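Local coordinates for protein phosphatidylinositol-specific phospholipase C1 (Streptomyces antibioticus, PDB 3H4X) that belongs to the phosphatidylinositol-specific phospholipase C family and is built as a single-chain alpha/beta barrel, at residues A156-G161 and K188-L193; A143-L148 and Q228-P233; A56-L61 and P123-I128; C107-R112 and R150-D155; T26-S31 and G177-R182. All blocks are in the same frame, centred on the assembly; numbering follows the deposited sequence.

In the fold
Contact 3 is the most buried of the five. It joins two parallel strands near the centre of the chain by regular backbone bonds and leucine packing. Contact 1 shares its sheet: strand 189-195 lies beside strand 124-130, and a loop bridges its start. Contact 2 is also buried, but a carboxylate holds the helix to the approach to strand 232-236. Contact 4 uses the same helix 142-153 and sets it against helix 104-117, apolar inside and charged outside. Contact 5 lies about 24 Å from contact 4, centre to centre. It joins two loops without regular structure and mixes backbone bonds, aromatic rings and an arginine.

Contact 1: A156-G161 and K188-L193; sequences AVYGPG and KFLFEL
Ala156 O receives the shorter of the two direct backbone bonds, from Phe189 N at 2.8 Å and nearly straight. Lys188 CA also approaches this oxygen, at 3.2 Å, as a CA-H...O contact. Two residues on, Tyr158 N donates to Phe189 O at 2.9 Å. Val157 and Phe189 thus form a single beta bridge.

Tyr158 and Leu190 lie side by side and point the same way. CD2 of the tyrosine ring is 3.9 Å from CD2 of the leucine. The ring reaches there with CG anti to the backbone N (chi1 -172°). Val157 CG2 meets the edge of the Phe191 ring, near its plane.

Two waters add bridges, one of them to the lysine side chain. This one receives from Lys188 NZ and donates to Val157 O. The other receives from Phe191 N and donates to Tyr158 O at 2.8 Å. Lys188 NZ also bonds to Asp155 O, just before the loop.

The loop runs between helix 142-153 and helix 160-164. Strand 189-195 lies between strands 124-130 and 232-236, with Phe189 and Phe191 packed against helix 104-117 and Phe191 also against helix 142-153.

Contact 2: A143-L148 and Q228-P233; sequences AEFDAL and QSTAFP. With EOH (ethanol), chain L.
The link between a barrel helix and the loop entering a barrel strand is made here by Asp146 and Thr230. Helix 142-153 covers the parallel strands of the alpha/beta barrel, and residues 228-231 lead into strand 232-236. Thr230 OG1 donates to Asp146 OD1 at 2.8 Å. It comes from the anti side of the carboxylate, 29° out of its plane. Thr230 N adds a weak bond to the same oxygen at 3.2 Å. The two side chains slide past each other in opposite directions. The threonine hydroxyl lies between its own backbone N and carbonyl carbon (chi1 66°), which puts OG1 and the backbone N-H within range of one oxygen.

The carboxylate has further partners on helix 209-222. Tyr213 OH bonds to OD1 and His216 NE2 to OD2. The buried acid is therefore gripped at both oxygens, and its rotation is probably fixed. His216 also lines a pocket that holds an acetyl group, as do Ala143 and Glu144 for another such group.

Phe145 supplies the apolar part. Its CE2 is 3.9 Å from Ala231 CB, which sits at the ring edge near its plane. Farther out, a water donates to Asp146 OD2 and accepts from Gln228 NE2 at 3.1 Å. The same NE2 gives a weak bond to the oxygen of an ethanol, 2.8 Å away.

Contact 3: A56-L61 and P123-I128; sequences AALLEL and PILLKI. With EOH (ethanol), chain T.
Leu59 and Lys127 each bond through both backbone N and O to the facing strand. Leu59 N donates to Leu125 O at 2.9 Å, and Leu59 O accepts from Lys127 N. Lys127 O then takes Leu61 N at 2.8 Å. Leu125 N donates to Ala57 O at 2.9 Å, almost straight at 177°. A water donates to Ala57 O and to Pro123 O.

CA-H...O contacts reach the same oxygens. Leu58 CA approaches Leu125 O at 3.2 Å, and Glu60 CA approaches Lys127 O.

The strands are parallel neighbours in the alpha/beta barrel, with the axes of the short segments 58-61 and 124-128 at 24°. Strand 31-36 continues the sheet beyond 58-64, and strand 189-195 beyond 124-130.

Leucine and isoleucine side chains pack on both faces. Leu58 and Leu125 share one with Glu60 and Lys127, Leu58 CD1 meeting Leu125 CD2 at 3.8 Å. Leu59, Leu126, Leu61 and Ile128 share the other. There Leu61 CD1 and Ile128 CD1 are 3.6 Å apart, side chains alongside.

The buried Glu60 and Lys127 chains run side by side, extended beyond CG. In the conformer described, one of two for Glu60, the salt bridge from Glu60 OE2 to Lys127 NZ is long, 3.8 Å. Lys127 NZ has a second acid partner in Asp260 and donates to an ethanol oxygen 2.8 Å away. The weak bond from that oxygen to Glu60 OE2 is equally tentative.

Contact 4: C107-R112 and R150-D155; sequences CLSDMR and RQKLGD. With EOH (ethanol), chain F; EOH (ethanol), chain K.
Arg112 leaves its helix with CG anti to the backbone N (chi1 177°) and then bends at chi2 (57°). This turn carries the guanidinium across to the end of helix 142-153. Arg112 NH1 donates to Lys152 O at 2.9 Å. The oxygen lies close to the guanidinium plane, while the nitrogen stands well above the plane of the carbonyl. Asp116 takes NE in a salt bridge, so the group is held on more than one side.

Lys152 is bent at chi2 and runs across Leu108 at about a right angle. The two CB atoms are 3.7 Å apart. The lysine NZ reaches Ser109 OG, whose place in the model is less sure. An ethanol near both is also doubtfully placed.

Leu153 fills the inner side. Its CD1 is 3.9 Å from Leu108 CD2 and 4.0 Å from Met111 CE. Its CD2 lies against the backbone N of Arg112, 3.8 Å away. Phe191 of strand 189-195 touches Leu108, Met111 and Leu153 from the strand side.

Gly154 is the first residue to leave helical angles, with positive phi. The pair is the outer layer of an alpha/beta barrel: neighbouring helices meet through apolar residues facing the strands and charged residues facing outward.

Contact 5: T26-S31 and G177-R182; sequences TTYGTS and GGWPSR
Tyr28 overlaps the Trp179 indole, with CD2 4.1 Å above one face and offset toward the rim. The Tyr28 ring and the six-membered ring of Trp179 are inclined obliquely at 55°. Tyr28 CB and Trp179 CB are 3.7 Å apart. Gly29 CA packs against Trp179 CD1 at 3.8 Å.

Two backbone bonds flank a single bridge between Thr27 and Ser181. Arg182 N donates to Thr26 O at 3.0 Å, and Tyr28 N donates to Pro180 O at 3.1 Å. The chain before strand 31-36 makes a type I turn from Thr27 to Thr30. An ST turn overlaps it: Thr27 OG1 accepts from Gly29 N at 3.0 Å.

Arg182 bends at chi3 (59°) and brings its CD to 3.3 Å from Thr26 OG1. Its NH1 bonds weakly to Ser31 OG. The guanidinium plane lies 14° from that of the Tyr28 ring, and NH1 is 3.9 Å from Tyr28 CD1. Trp179 NE1 is held by His280 O, while the Tyr28 ring reaches Leu190 and Leu282 on strands 189-195 and 282-286.

Contact 1: A156-G161 and K188-L193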
# COMPACT_ATOMS: atom_id res chain seq x y z
N ALA A 156 -0.10 1.48 -16.18
CA ALA A 156 0.02 0.32 -15.31
C ALA A 156 -0.64 0.52 -13.95
O ALA A 156 -0.78 -0.43 -13.18
CB ALA A 156 1.48 -0.06 -15.14
N VAL A 157 -1.04 1.75 -13.64
CA VAL A 157 -1.63 2.06 -12.35
C VAL A 157 -3.15 1.95 -12.37
O VAL A 157 -3.80 2.42 -13.31
CB VAL A 157 -1.24 3.48 -11.89
CG1 VAL A 157 -1.85 3.79 -10.52
CG2 VAL A 157 0.26 3.62 -11.85
N TYR A 158 -3.71 1.31 -11.35
CA TYR A 158 -5.14 1.35 -11.12
C TYR A 158 -5.35 2.25 -9.91
O TYR A 158 -4.96 1.90 -8.80
CB TYR A 158 -5.69 -0.05 -10.85
CG TYR A 158 -7.20 -0.11 -10.79
CD1 TYR A 158 -7.96 -0.26 -11.95
CD2 TYR A 158 -7.88 -0.01 -9.59
CE1 TYR A 158 -9.34 -0.31 -11.91
CE2 TYR A 158 -9.26 -0.06 -9.53
CZ TYR A 158 -9.99 -0.20 -10.70
OH TYR A 158 -11.36 -0.25 -10.64
N GLY A 159 -5.95 3.41 -10.15
CA GLY A 159 -6.07 4.44 -9.12
C GLY A 159 -7.51 4.81 -8.80
O GLY A 159 -8.44 4.21 -9.34
N PRO A 160 -7.70 5.79 -7.91
CA PRO A 160 -9.04 6.19 -7.49
C PRO A 160 -9.95 6.59 -8.64
O PRO A 160 -11.15 6.33 -8.58
CB PRO A 160 -8.77 7.40 -6.59
CG PRO A 160 -7.44 7.13 -6.01
CD PRO A 160 -6.66 6.46 -7.12
N GLY A 161 -9.40 7.22 -9.67
CA GLY A 161 -10.21 7.58 -10.84
C GLY A 161 -10.76 6.35 -11.53
O GLY A 161 -11.90 6.33 -12.01
N LYS A 188 -1.29 -4.76 -13.22
CA LYS A 188 -1.54 -3.47 -12.56
C LYS A 188 -0.79 -3.32 -11.24
O LYS A 188 -0.55 -4.28 -10.51
CB LYS A 188 -3.03 -3.26 -12.30
CG LYS A 188 -3.88 -3.24 -13.55
CD LYS A 188 -3.61 -2.01 -14.41
CE LYS A 188 -4.41 -2.08 -15.71
NZ LYS A 188 -4.23 -0.86 -16.54
N PHE A 189 -0.44 -2.07 -10.95
CA PHE A 189 0.02 -1.66 -9.64
C PHE A 189 -1.04 -0.78 -9.01
O PHE A 189 -1.69 0.02 -9.69
CB PHE A 189 1.31 -0.84 -9.74
CG PHE A 189 2.49 -1.61 -10.25
CD1 PHE A 189 3.06 -2.62 -9.49
CD2 PHE A 189 3.05 -1.31 -11.47
CE1 PHE A 189 4.16 -3.33 -9.96
CE2 PHE A 189 4.14 -2.01 -11.95
CZ PHE A 189 4.70 -3.01 -11.19
N LEU A 190 -1.19 -0.92 -7.70
CA LEU A 190 -2.00 -0.01 -6.92
C LEU A 190 -1.12 0.57 -5.83
O LEU A 190 -0.10 -0.02 -5.47
CB LEU A 190 -3.20 -0.75 -6.31
CG LEU A 190 -4.18 -1.36 -7.32
CD1 LEU A 190 -3.74 -2.76 -7.76
CD2 LEU A 190 -5.59 -1.41 -6.76
N PHE A 191 -1.51 1.74 -5.32
CA PHE A 191 -0.76 2.39 -4.26
C PHE A 191 -1.68 2.70 -3.09
O PHE A 191 -2.81 3.16 -3.28
CB PHE A 191 -0.13 3.69 -4.77
CG PHE A 191 1.00 3.48 -5.72
CD1 PHE A 191 2.31 3.47 -5.28
CD2 PHE A 191 0.76 3.29 -7.07
CE1 PHE A 191 3.36 3.26 -6.15
CE2 PHE A 191 1.80 3.08 -7.95
CZ PHE A 191 3.10 3.07 -7.49
N GLU A 192 -1.18 2.45 -1.89
CA GLU A 192 -1.83 2.82 -0.63
C GLU A 192 -0.93 3.80 0.10
O GLU A 192 0.29 3.61 0.13
CB GLU A 192 -2.02 1.57 0.25
CG GLU A 192 -2.49 1.87 1.67
CD GLU A 192 -2.23 0.74 2.66
OE1 GLU A 192 -1.70 -0.32 2.27
OE2 GLU A 192 -2.58 0.93 3.85
N LEU A 193 -1.50 4.85 0.67
CA LEU A 193 -0.73 5.80 1.48
C LEU A 193 -1.17 5.75 2.94
O LEU A 193 -2.37 5.78 3.23
CB LEU A 193 -0.96 7.23 0.97
CG LEU A 193 -0.22 7.64 -0.29
CD1 LEU A 193 -0.86 8.85 -0.94
CD2 LEU A 193 1.25 7.92 0.03
O HOH W 1 -5.71 0.84 -14.79
O HOH W 2 -3.49 3.12 -6.77

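Contact 2: A143-L148 and Q228-P233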
# COMPACT_ATOMS: atom_id res chain seq x y z
N ALA A 143 0.18 16.38 -5.53
CA ALA A 143 0.16 16.57 -6.98
C ALA A 143 1.47 16.12 -7.63
O ALA A 143 1.46 15.52 -8.70
CB ALA A 143 -0.14 18.03 -7.32
N GLU A 144 2.59 16.43 -6.98
CA GLU A 144 3.89 16.03 -7.52
C GLU A 144 4.11 14.53 -7.39
O GLU A 144 4.74 13.91 -8.25
CB GLU A 144 5.01 16.83 -6.86
CG GLU A 144 4.99 18.33 -7.18
CD GLU A 144 4.08 19.13 -6.27
OE1 GLU A 144 3.58 18.59 -5.27
OE2 GLU A 144 3.86 20.33 -6.56
N PHE A 145 3.59 13.95 -6.32
CA PHE A 145 3.60 12.51 -6.11
C PHE A 145 2.86 11.81 -7.26
O PHE A 145 3.40 10.91 -7.90
CB PHE A 145 2.95 12.23 -4.76
CG PHE A 145 2.83 10.78 -4.40
CD1 PHE A 145 3.88 10.11 -3.78
CD2 PHE A 145 1.66 10.09 -4.65
CE1 PHE A 145 3.76 8.78 -3.42
CE2 PHE A 145 1.53 8.76 -4.29
CZ PHE A 145 2.58 8.10 -3.69
N ASP A 146 1.63 12.26 -7.54
CA ASP A 146 0.86 11.70 -8.65
C ASP A 146 1.61 11.85 -9.97
O ASP A 146 1.66 10.92 -10.79
CB ASP A 146 -0.49 12.42 -8.79
CG ASP A 146 -1.50 12.02 -7.74
OD1 ASP A 146 -1.33 10.98 -7.06
OD2 ASP A 146 -2.50 12.76 -7.62
N ALA A 147 2.17 13.03 -10.20
CA ALA A 147 2.84 13.32 -11.47
C ALA A 147 4.01 12.38 -11.72
O ALA A 147 4.23 11.93 -12.85
CB ALA A 147 3.29 14.77 -11.53
N LEU A 148 4.77 12.09 -10.67
CA LEU A 148 5.92 11.19 -10.78
C LEU A 148 5.46 9.78 -11.11
O LEU A 148 6.04 9.12 -11.97
CB LEU A 148 6.72 11.21 -9.49
CG LEU A 148 7.89 10.21 -9.43
CD1 LEU A 148 8.90 10.44 -10.55
CD2 LEU A 148 8.56 10.29 -8.07
N GLN A 228 -6.31 11.80 -12.84
CA GLN A 228 -4.87 11.97 -12.71
C GLN A 228 -4.31 11.51 -11.35
O GLN A 228 -3.10 11.53 -11.14
CB GLN A 228 -4.46 13.41 -13.01
CG GLN A 228 -4.87 14.39 -11.94
CD GLN A 228 -4.73 15.83 -12.41
OE1 GLN A 228 -5.26 16.21 -13.45
NE2 GLN A 228 -4.00 16.63 -11.64
N SER A 229 -5.20 11.09 -10.44
CA SER A 229 -4.77 10.57 -9.13
C SER A 229 -4.16 9.18 -9.28
O SER A 229 -4.46 8.46 -10.23
CB SER A 229 -5.95 10.53 -8.15
OG SER A 229 -6.93 9.60 -8.55
N THR A 230 -3.32 8.79 -8.32
CA THR A 230 -2.59 7.54 -8.44
C THR A 230 -2.65 6.61 -7.23
O THR A 230 -2.22 5.47 -7.32
CB THR A 230 -1.09 7.77 -8.76
OG1 THR A 230 -0.46 8.41 -7.65
CG2 THR A 230 -0.92 8.61 -10.03
N ALA A 231 -3.17 7.10 -6.10
CA ALA A 231 -3.07 6.34 -4.85
C ALA A 231 -4.34 6.42 -4.01
O ALA A 231 -5.10 7.38 -4.10
CB ALA A 231 -1.88 6.83 -4.04
N PHE A 232 -4.53 5.40 -3.18
CA PHE A 232 -5.63 5.34 -2.24
C PHE A 232 -5.13 5.66 -0.84
O PHE A 232 -4.31 4.93 -0.29
CB PHE A 232 -6.24 3.94 -2.25
CG PHE A 232 -6.91 3.59 -3.53
CD1 PHE A 232 -8.26 3.83 -3.71
CD2 PHE A 232 -6.21 3.01 -4.58
CE1 PHE A 232 -8.90 3.51 -4.89
CE2 PHE A 232 -6.84 2.68 -5.77
CZ PHE A 232 -8.19 2.93 -5.92
N PRO A 233 -5.62 6.76 -0.24
CA PRO A 233 -5.24 7.03 1.13
C PRO A 233 -5.97 6.06 2.06
O PRO A 233 -7.15 5.75 1.84
CB PRO A 233 -5.74 8.46 1.35
CG PRO A 233 -6.90 8.58 0.44
CD PRO A 233 -6.55 7.77 -0.78
C1 EOH L . -4.63 19.71 -11.84
C2 EOH L . -4.69 21.12 -12.41
O EOH L . -3.33 19.36 -11.42
O HOH W 3 -2.76 15.14 -9.17

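Contact 3: A56-L61 and P123-I128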
# COMPACT_ATOMS: atom_id res chain seq x y z
N ALA A 56 4.72 -11.81 -3.37
CA ALA A 56 3.91 -11.06 -2.42
C ALA A 56 2.89 -10.16 -3.12
O ALA A 56 3.15 -9.62 -4.19
CB ALA A 56 4.80 -10.23 -1.50
N ALA A 57 1.73 -10.00 -2.49
CA ALA A 57 0.66 -9.16 -3.03
C ALA A 57 0.82 -7.69 -2.64
O ALA A 57 0.23 -6.80 -3.26
CB ALA A 57 -0.67 -9.67 -2.55
N LEU A 58 1.59 -7.45 -1.58
CA LEU A 58 1.76 -6.11 -1.04
C LEU A 58 3.23 -5.95 -0.67
O LEU A 58 3.81 -6.83 -0.03
CB LEU A 58 0.86 -5.91 0.18
CG LEU A 58 0.91 -4.58 0.94
CD1 LEU A 58 -0.35 -4.41 1.78
CD2 LEU A 58 2.14 -4.46 1.82
N LEU A 59 3.83 -4.85 -1.11
CA LEU A 59 5.21 -4.52 -0.79
C LEU A 59 5.21 -3.14 -0.17
O LEU A 59 4.64 -2.21 -0.75
CB LEU A 59 6.07 -4.53 -2.05
CG LEU A 59 6.14 -5.85 -2.81
CD1 LEU A 59 6.89 -5.66 -4.11
CD2 LEU A 59 6.79 -6.94 -1.97
N GLU A 60 5.83 -3.01 0.99
CA GLU A 60 5.79 -1.74 1.70
C GLU A 60 7.08 -0.95 1.54
O GLU A 60 8.18 -1.51 1.60
CB GLU A 60 5.46 -1.99 3.16
CG GLU A 60 5.20 -0.75 3.97
CD GLU A 60 4.85 -1.08 5.40
OE1 GLU A 60 4.80 -2.29 5.73
OE2 GLU A 60 4.63 -0.15 6.19
N LEU A 61 6.92 0.36 1.35
CA LEU A 61 8.01 1.31 1.14
C LEU A 61 7.88 2.47 2.11
O LEU A 61 6.78 2.97 2.33
CB LEU A 61 7.94 1.90 -0.27
CG LEU A 61 8.02 0.95 -1.47
CD1 LEU A 61 7.90 1.73 -2.76
CD2 LEU A 61 9.31 0.18 -1.43
N PRO A 123 -1.59 -8.52 -9.69
CA PRO A 123 -1.68 -7.14 -9.21
C PRO A 123 -0.85 -6.98 -7.94
O PRO A 123 -0.86 -7.86 -7.08
CB PRO A 123 -3.17 -6.95 -8.92
CG PRO A 123 -3.68 -8.34 -8.68
CD PRO A 123 -2.88 -9.23 -9.58
N ILE A 124 -0.14 -5.86 -7.82
CA ILE A 124 0.71 -5.62 -6.67
C ILE A 124 0.35 -4.29 -6.04
O ILE A 124 0.26 -3.27 -6.73
CB ILE A 124 2.21 -5.65 -7.06
CG1 ILE A 124 2.60 -7.07 -7.51
CG2 ILE A 124 3.07 -5.18 -5.89
CD1 ILE A 124 3.98 -7.16 -8.11
N LEU A 125 0.14 -4.31 -4.73
CA LEU A 125 -0.12 -3.09 -3.97
C LEU A 125 1.18 -2.61 -3.36
O LEU A 125 1.83 -3.34 -2.62
CB LEU A 125 -1.15 -3.37 -2.88
CG LEU A 125 -1.48 -2.20 -1.94
CD1 LEU A 125 -2.02 -1.00 -2.71
CD2 LEU A 125 -2.47 -2.62 -0.85
N LEU A 126 1.56 -1.38 -3.70
CA LEU A 126 2.68 -0.72 -3.06
C LEU A 126 2.13 0.11 -1.92
O LEU A 126 1.43 1.11 -2.14
CB LEU A 126 3.41 0.21 -4.02
CG LEU A 126 4.19 -0.46 -5.15
CD1 LEU A 126 4.98 -1.65 -4.62
CD2 LEU A 126 3.23 -0.89 -6.23
N LYS A 127 2.43 -0.31 -0.70
CA LYS A 127 2.02 0.43 0.46
C LYS A 127 3.11 1.42 0.80
O LYS A 127 4.26 1.03 1.04
CB LYS A 127 1.78 -0.50 1.64
CG LYS A 127 1.54 0.21 2.95
CD LYS A 127 1.25 -0.76 4.06
CE LYS A 127 1.35 -0.09 5.41
NZ LYS A 127 0.94 -1.00 6.51
N ILE A 128 2.76 2.69 0.80
CA ILE A 128 3.72 3.74 1.04
C ILE A 128 3.44 4.39 2.38
O ILE A 128 2.36 4.96 2.59
CB ILE A 128 3.60 4.83 -0.04
CG1 ILE A 128 3.64 4.21 -1.44
CG2 ILE A 128 4.64 5.93 0.20
CD1 ILE A 128 4.91 3.50 -1.77
C1 EOH T . 1.63 0.29 9.33
C2 EOH T . 2.09 0.81 10.69
O EOH T . 2.61 -0.49 8.68
O HOH W 4 -2.07 -7.10 -4.75

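Contact 4: C107-R112 and R150-D155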
# COMPACT_ATOMS: atom_id res chain seq x y z
N CYS A 107 13.01 3.42 -7.51
CA CYS A 107 12.12 2.31 -7.22
C CYS A 107 11.07 2.16 -8.32
O CYS A 107 10.82 1.06 -8.82
CB CYS A 107 11.44 2.53 -5.88
SG CYS A 107 10.28 1.24 -5.43
N LEU A 108 10.45 3.27 -8.69
CA LEU A 108 9.44 3.27 -9.73
C LEU A 108 10.01 2.81 -11.07
O LEU A 108 9.33 2.11 -11.83
CB LEU A 108 8.81 4.66 -9.86
CG LEU A 108 7.96 5.12 -8.67
CD1 LEU A 108 7.69 6.61 -8.79
CD2 LEU A 108 6.67 4.32 -8.58
N SER A 109 11.25 3.18 -11.35
CA SER A 109 11.91 2.70 -12.56
C SER A 109 12.07 1.18 -12.52
O SER A 109 11.82 0.50 -13.52
CB SER A 109 13.27 3.37 -12.74
OG SER A 109 13.12 4.75 -13.02
N ASP A 110 12.48 0.64 -11.37
CA ASP A 110 12.60 -0.81 -11.24
C ASP A 110 11.25 -1.47 -11.49
O ASP A 110 11.16 -2.50 -12.18
CB ASP A 110 13.09 -1.21 -9.84
CG ASP A 110 14.56 -0.91 -9.62
OD1 ASP A 110 15.20 -0.31 -10.51
OD2 ASP A 110 15.07 -1.26 -8.53
N MET A 111 10.20 -0.89 -10.92
CA MET A 111 8.85 -1.41 -11.09
C MET A 111 8.43 -1.42 -12.56
O MET A 111 7.85 -2.40 -13.04
CB MET A 111 7.85 -0.59 -10.27
CG MET A 111 7.98 -0.78 -8.78
SD MET A 111 6.91 0.32 -7.83
CE MET A 111 5.29 -0.22 -8.35
N ARG A 112 8.69 -0.33 -13.26
CA ARG A 112 8.35 -0.24 -14.68
C ARG A 112 9.12 -1.27 -15.50
O ARG A 112 8.54 -1.96 -16.35
CB ARG A 112 8.63 1.17 -15.21
CG ARG A 112 8.38 1.34 -16.70
CD ARG A 112 6.95 0.98 -17.07
NE ARG A 112 6.68 1.18 -18.49
CZ ARG A 112 6.25 2.32 -19.02
NH1 ARG A 112 6.06 3.38 -18.25
NH2 ARG A 112 6.02 2.41 -20.33
N ARG A 150 2.63 8.88 -12.54
CA ARG A 150 2.12 8.89 -13.92
C ARG A 150 3.27 8.81 -14.91
O ARG A 150 3.21 8.07 -15.89
CB ARG A 150 1.29 10.15 -14.21
CG ARG A 150 -0.07 10.19 -13.54
CD ARG A 150 -1.02 11.20 -14.19
NE ARG A 150 -0.43 12.53 -14.36
CZ ARG A 150 -0.40 13.46 -13.41
NH1 ARG A 150 -0.94 13.24 -12.22
NH2 ARG A 150 0.18 14.63 -13.66
N GLN A 151 4.33 9.58 -14.67
CA GLN A 151 5.47 9.61 -15.57
C GLN A 151 6.16 8.25 -15.66
O GLN A 151 6.52 7.79 -16.74
CB GLN A 151 6.47 10.68 -15.11
CG GLN A 151 7.64 10.89 -16.05
CD GLN A 151 8.87 10.09 -15.68
OE1 GLN A 151 9.22 9.97 -14.51
NE2 GLN A 151 9.55 9.55 -16.69
N LYS A 152 6.33 7.60 -14.51
CA LYS A 152 7.08 6.34 -14.47
C LYS A 152 6.27 5.12 -14.90
O LYS A 152 6.80 4.22 -15.55
CB LYS A 152 7.64 6.11 -13.07
CG LYS A 152 8.72 7.09 -12.67
CD LYS A 152 10.03 6.81 -13.39
CE LYS A 152 11.14 7.69 -12.84
NZ LYS A 152 12.45 7.37 -13.46
N LEU A 153 5.00 5.09 -14.52
CA LEU A 153 4.19 3.87 -14.66
C LEU A 153 2.99 4.01 -15.59
O LEU A 153 2.48 3.01 -16.09
CB LEU A 153 3.71 3.39 -13.29
CG LEU A 153 4.80 2.87 -12.36
CD1 LEU A 153 4.20 2.50 -11.01
CD2 LEU A 153 5.49 1.67 -12.99
N GLY A 154 2.52 5.23 -15.79
CA GLY A 154 1.41 5.48 -16.71
C GLY A 154 0.25 4.52 -16.54
O GLY A 154 -0.34 4.42 -15.46
N ASP A 155 -0.07 3.81 -17.62
CA ASP A 155 -1.27 2.98 -17.70
C ASP A 155 -1.24 1.74 -16.81
O ASP A 155 -2.24 1.04 -16.70
CB ASP A 155 -1.54 2.57 -19.16
CG ASP A 155 -0.50 1.60 -19.70
OD1 ASP A 155 0.48 1.27 -18.99
OD2 ASP A 155 -0.65 1.15 -20.86
C1 EOH F . 5.01 6.29 -18.70
C2 EOH F . 4.25 7.61 -18.61
O EOH F . 4.37 5.36 -19.55
C1 EOH K . 14.91 7.03 -11.82
C2 EOH K . 15.53 6.19 -12.93
O EOH K . 14.63 8.35 -12.24

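Contact 5: T26-S31 and G177-R182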
# COMPACT_ATOMS: atom_id res chain seq x y z
N THR A 26 -11.77 -14.71 -7.46
CA THR A 26 -12.39 -13.54 -6.83
C THR A 26 -12.10 -12.15 -7.40
O THR A 26 -11.55 -12.00 -8.49
CB THR A 26 -11.89 -13.50 -5.39
OG1 THR A 26 -10.45 -13.51 -5.41
CG2 THR A 26 -12.38 -14.71 -4.61
N THR A 27 -12.48 -11.13 -6.63
CA THR A 27 -12.14 -9.74 -6.93
C THR A 27 -11.11 -9.24 -5.94
O THR A 27 -10.80 -9.90 -4.95
CB THR A 27 -13.35 -8.81 -6.81
OG1 THR A 27 -13.61 -8.55 -5.42
CG2 THR A 27 -14.59 -9.40 -7.48
N TYR A 28 -10.60 -8.04 -6.19
CA TYR A 28 -9.62 -7.44 -5.30
C TYR A 28 -10.20 -7.25 -3.90
O TYR A 28 -9.46 -7.14 -2.92
CB TYR A 28 -9.12 -6.11 -5.86
CG TYR A 28 -7.67 -5.81 -5.50
CD1 TYR A 28 -6.65 -6.64 -5.92
CD2 TYR A 28 -7.34 -4.68 -4.76
CE1 TYR A 28 -5.33 -6.37 -5.61
CE2 TYR A 28 -6.02 -4.39 -4.45
CZ TYR A 28 -5.03 -5.24 -4.87
OH TYR A 28 -3.72 -4.95 -4.55
N GLY A 29 -11.53 -7.21 -3.81
CA GLY A 29 -12.22 -7.02 -2.53
C GLY A 29 -12.73 -8.28 -1.86
O GLY A 29 -13.27 -8.21 -0.76
N THR A 30 -12.58 -9.43 -2.51
CA THR A 30 -13.08 -10.69 -1.94
C THR A 30 -11.98 -11.74 -1.74
O THR A 30 -12.27 -12.92 -1.53
CB THR A 30 -14.25 -11.28 -2.75
OG1 THR A 30 -13.80 -11.63 -4.07
CG2 THR A 30 -15.38 -10.28 -2.84
N SER A 31 -10.73 -11.28 -1.77
CA SER A 31 -9.59 -12.16 -1.56
C SER A 31 -8.77 -11.71 -0.36
O SER A 31 -8.85 -10.56 0.08
CB SER A 31 -8.70 -12.16 -2.80
OG SER A 31 -8.16 -10.87 -3.03
N GLY A 177 -20.52 -1.32 -6.37
CA GLY A 177 -20.05 -2.19 -7.43
C GLY A 177 -18.79 -2.99 -7.13
O GLY A 177 -18.43 -3.86 -7.90
N GLY A 178 -18.13 -2.69 -6.02
CA GLY A 178 -16.92 -3.40 -5.63
C GLY A 178 -15.72 -3.17 -6.55
O GLY A 178 -15.70 -2.22 -7.34
N TRP A 179 -14.73 -4.04 -6.43
CA TRP A 179 -13.48 -3.95 -7.18
C TRP A 179 -13.52 -4.86 -8.40
O TRP A 179 -14.29 -5.81 -8.43
CB TRP A 179 -12.30 -4.37 -6.30
CG TRP A 179 -12.07 -3.48 -5.13
CD1 TRP A 179 -12.72 -3.51 -3.94
CD2 TRP A 179 -11.11 -2.42 -5.04
NE1 TRP A 179 -12.23 -2.54 -3.10
CE2 TRP A 179 -11.24 -1.85 -3.76
CE3 TRP A 179 -10.15 -1.90 -5.91
CZ2 TRP A 179 -10.45 -0.79 -3.33
CZ3 TRP A 179 -9.37 -0.84 -5.48
CH2 TRP A 179 -9.53 -0.29 -4.21
N PRO A 180 -12.68 -4.59 -9.40
CA PRO A 180 -12.58 -5.53 -10.51
C PRO A 180 -12.07 -6.89 -10.05
O PRO A 180 -11.46 -7.02 -8.98
CB PRO A 180 -11.55 -4.87 -11.44
CG PRO A 180 -11.59 -3.42 -11.08
CD PRO A 180 -11.82 -3.41 -9.60
N SER A 181 -12.31 -7.91 -10.87
CA SER A 181 -11.78 -9.23 -10.60
C SER A 181 -10.26 -9.18 -10.56
O SER A 181 -9.63 -8.33 -11.18
CB SER A 181 -12.24 -10.23 -11.67
OG SER A 181 -11.50 -10.06 -12.87
N ARG A 182 -9.67 -10.11 -9.82
CA ARG A 182 -8.22 -10.21 -9.76
C ARG A 182 -7.64 -10.44 -11.16
O ARG A 182 -6.60 -9.88 -11.51
CB ARG A 182 -7.79 -11.32 -8.81
CG ARG A 182 -8.23 -11.11 -7.37
CD ARG A 182 -7.60 -12.14 -6.45
NE ARG A 182 -6.15 -12.06 -6.53
CZ ARG A 182 -5.42 -11.19 -5.84
NH1 ARG A 182 -6.00 -10.34 -5.00
NH2 ARG A 182 -4.10 -11.17 -5.98